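Local coordinates for ureidoglycolate hydrolase (Arabidopsis thaliana, PDB 4PXE), which hydrolyses (S)-ureidoglycolate to glyoxylate, ammonium and carbon dioxide as a manganese-dependent homodimer in the last step of plant purine breakdown, at residues G242-V248 with I293-S298. Sequence-based numbering, arbitrary orientation.
With GLV (glyoxylic acid), chain H.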
ATOM      1  N   GLY A 242      14.031  10.675   3.367  1.00 14.26           N
ATOM      2  CA  GLY A 242      12.953  10.505   4.328  1.00 14.00           C
ATOM      3  C   GLY A 242      13.203  11.295   5.603  1.00 13.55           C
ATOM      4  O   GLY A 242      13.984  12.244   5.629  1.00 15.46           O
ATOM      5  N   GLY A 243      12.516  10.903   6.665  1.00 12.57           N
ATOM      6  CA  GLY A 243      12.652  11.608   7.924  1.00 12.49           C
ATOM      7  C   GLY A 243      11.347  12.168   8.441  1.00 12.23           C
ATOM      8  O   GLY A 243      10.259  11.790   8.009  1.00 13.57           O
ATOM      9  N   HIS A 244      11.467  13.100   9.370  1.00 11.97           N
ATOM     10  CA  HIS A 244      10.342  13.533  10.170  1.00 12.69           C
ATOM     11  C   HIS A 244       9.476  14.580   9.464  1.00 11.18           C
ATOM     12  O   HIS A 244       9.960  15.668   9.120  1.00 11.59           O
ATOM     13  CB  HIS A 244      10.899  14.084  11.482  1.00 12.57           C
ATOM     14  CG  HIS A 244       9.885  14.181  12.570  1.00 12.93           C
ATOM     15  ND1 HIS A 244       8.836  15.074  12.534  1.00 14.02           N
ATOM     16  CD2 HIS A 244       9.764  13.501  13.735  1.00 12.88           C
ATOM     17  CE1 HIS A 244       8.110  14.941  13.631  1.00 14.52           C
ATOM     18  NE2 HIS A 244       8.650  13.990  14.373  1.00 13.45           N
ATOM     19  N   ALA A 245       8.189  14.268   9.283  1.00 12.39           N
ATOM     20  CA  ALA A 245       7.294  15.162   8.544  1.00 12.43           C
ATOM     21  C   ALA A 245       7.121  16.527   9.198  1.00 12.88           C
ATOM     22  O   ALA A 245       6.854  17.520   8.508  1.00 13.08           O
ATOM     23  CB  ALA A 245       5.930  14.504   8.342  1.00 13.94           C
ATOM     24  N   GLY A 246       7.269  16.587  10.522  1.00 11.71           N
ATOM     25  CA  GLY A 246       7.087  17.834  11.241  1.00 12.91           C
ATOM     26  C   GLY A 246       8.345  18.677  11.312  1.00 12.06           C
ATOM     27  O   GLY A 246       8.283  19.902  11.381  1.00 14.02           O
ATOM     28  N   ALA A 247       9.501  18.025  11.265  1.00 12.49           N
ATOM     29  CA  ALA A 247      10.748  18.708  11.590  1.00 14.23           C
ATOM     30  C   ALA A 247      11.666  19.013  10.409  1.00 16.96           C
ATOM     31  O   ALA A 247      12.464  19.953  10.472  1.00 17.52           O
ATOM     32  CB  ALA A 247      11.499  17.930  12.663  1.00 16.83           C
ATOM     33  N   VAL A 248      11.590  18.230   9.341  1.00 13.00           N
ATOM     34  CA  VAL A 248      12.430  18.515   8.181  1.00 12.60           C
ATOM     35  C   VAL A 248      11.805  19.643   7.366  1.00 13.75           C
ATOM     36  O   VAL A 248      10.708  19.497   6.816  1.00 12.66           O
ATOM     37  CB  VAL A 248      12.633  17.280   7.291  1.00 12.25           C
ATOM     38  CG1 VAL A 248      13.543  17.634   6.120  1.00 14.33           C
ATOM     39  CG2 VAL A 248      13.212  16.121   8.111  1.00 12.57           C
ATOM     40  N   ILE A 293       1.819   8.621   8.202  1.00 12.41           N
ATOM     41  CA  ILE A 293       1.340   9.980   7.978  1.00 12.63           C
ATOM     42  C   ILE A 293       2.403  11.028   8.333  1.00 11.87           C
ATOM     43  O   ILE A 293       2.482  12.076   7.690  1.00 14.07           O
ATOM     44  CB  ILE A 293       0.019  10.253   8.733  1.00 12.13           C
ATOM     45  CG1 ILE A 293      -0.626  11.550   8.239  1.00 12.55           C
ATOM     46  CG2 ILE A 293       0.242  10.261  10.251  1.00 13.75           C
ATOM     47  CD1 ILE A 293      -1.998  11.800   8.841  1.00 13.83           C
ATOM     48  N   ASN A 294       3.240  10.709   9.320  1.00 11.72           N
ATOM     49  CA  ASN A 294       4.233  11.654   9.830  1.00 11.14           C
ATOM     50  C   ASN A 294       5.680  11.293   9.471  1.00 12.61           C
ATOM     51  O   ASN A 294       6.634  11.720  10.139  1.00 13.02           O
ATOM     52  CB  ASN A 294       4.047  11.893  11.340  1.00 11.81           C
ATOM     53  CG  ASN A 294       3.998  10.602  12.165  1.00 11.86           C
ATOM     54  OD1 ASN A 294       3.831   9.501  11.646  1.00 12.73           O
ATOM     55  ND2 ASN A 294       4.129  10.757  13.485  1.00 12.87           N
ATOM     56  N   SER A 295       5.826  10.537   8.386  1.00 12.52           N
ATOM     57  CA  SER A 295       7.125  10.126   7.871  1.00 12.66           C
ATOM     58  C   SER A 295       7.215  10.494   6.387  1.00 14.59           C
ATOM     59  O   SER A 295       6.380  10.072   5.591  1.00 14.96           O
ATOM     60  CB  SER A 295       7.289   8.620   8.069  1.00 16.28           C
ATOM     61  OG  SER A 295       8.622   8.215   7.830  1.00 18.44           O
ATOM     62  N   ILE A 296       8.209  11.292   6.010  1.00 11.81           N
ATOM     63  CA  ILE A 296       8.336  11.714   4.612  1.00 12.65           C
ATOM     64  C   ILE A 296       8.756  10.507   3.793  1.00 12.59           C
ATOM     65  O   ILE A 296       9.707   9.830   4.156  1.00 13.50           O
ATOM     66  CB  ILE A 296       9.403  12.804   4.440  1.00 11.65           C
ATOM     67  CG1 ILE A 296       9.110  14.012   5.330  1.00 12.71           C
ATOM     68  CG2 ILE A 296       9.487  13.238   2.973  1.00 14.03           C
ATOM     69  CD1 ILE A 296      10.294  14.991   5.431  1.00 12.93           C
ATOM     70  N   PRO A 297       8.046  10.222   2.689  1.00 12.03           N
ATOM     71  CA  PRO A 297       8.408   9.011   1.941  1.00 13.37           C
ATOM     72  C   PRO A 297       9.869   9.001   1.487  1.00 11.68           C
ATOM     73  O   PRO A 297      10.315   9.954   0.845  1.00 12.97           O
ATOM     74  CB  PRO A 297       7.473   9.055   0.723  1.00 12.77           C
ATOM     75  CG  PRO A 297       6.278   9.822   1.197  1.00 12.16           C
ATOM     76  CD  PRO A 297       6.829  10.868   2.160  1.00 12.76           C
ATOM     77  N   SER A 298      10.581   7.925   1.821  1.00 12.37           N
ATOM     78  CA  SER A 298      11.975   7.746   1.409  1.00 12.86           C
ATOM     79  C   SER A 298      12.089   6.830   0.196  1.00 15.09           C
ATOM     80  O   SER A 298      13.138   6.758  -0.431  1.00 14.94           O
ATOM     81  CB  SER A 298      12.840   7.195   2.553  1.00 14.79           C
ATOM     82  OG  SER A 298      12.313   5.990   3.074  1.00 15.43           O
TER
HETATM   83  C1  GLV H 503       5.125  12.716  16.439  1.00 14.47           C
HETATM   84  O1  GLV H 503       5.476  13.156  17.717  1.00 15.50           O
HETATM   85  C2  GLV H 503       5.252  13.768  15.387  1.00 13.86           C
HETATM   86  O2  GLV H 503       5.011  13.456  14.190  1.00 14.16           O
HETATM   87  O3  GLV H 503       5.584  14.948  15.703  1.00 12.73           O
HETATM   88  O   HOH W   1      12.522  11.615   1.085  1.00 14.57           O
HETATM   89  O   HOH W   2      10.770   8.737   6.310  1.00 15.96           O
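Ile-296 N gives a nearly straight bond to Gly-243 O (2.9 Å), and Ala-245 N reaches Asn-294 O at 3.1 Å from well above the carbonyl plane (58°). That oxygen also accepts from His-402 ND1 of the second subunit. A water lies between Gly-243 N, from which it accepts, and Ile-296 O, to which it donates (2.6 Å), and also hydrogen-bonds Ser-295 OG; a second water bridges Gly-242 N and Pro-297 O. Ile-296, with CG1 beside its own backbone N (chi1 -56°), sends CD1 to Val-248 CB, 3.8 Å away. Both segments belong to the dimerization region of this M20-family amidohydrolase, and at its far end they carry His-244 and Asn-294 into the active site of the second subunit. There Asn-294 ND2 donates to O2 of glyoxylate (2.9 Å) and also to Glu-138 OE1 of that subunit, so both acceptors hold the amide in place. The His-244 ring presents its edge to the ligand, CE1 lying 3.3 Å from glyoxylate O3, and stacks on His-402 of the second subunit. His-244 ND1 accepts from Gly-246 N (3.0 Å), which helps fix the ring's rotation. Replacing His-244 with an alanine would probably leave Gly-246 N without this acceptor and His-402 of the second subunit without its stacking partner, and open a gap beside glyoxylate. His-244 O accepts from both Ala-247 N and Val-248 N.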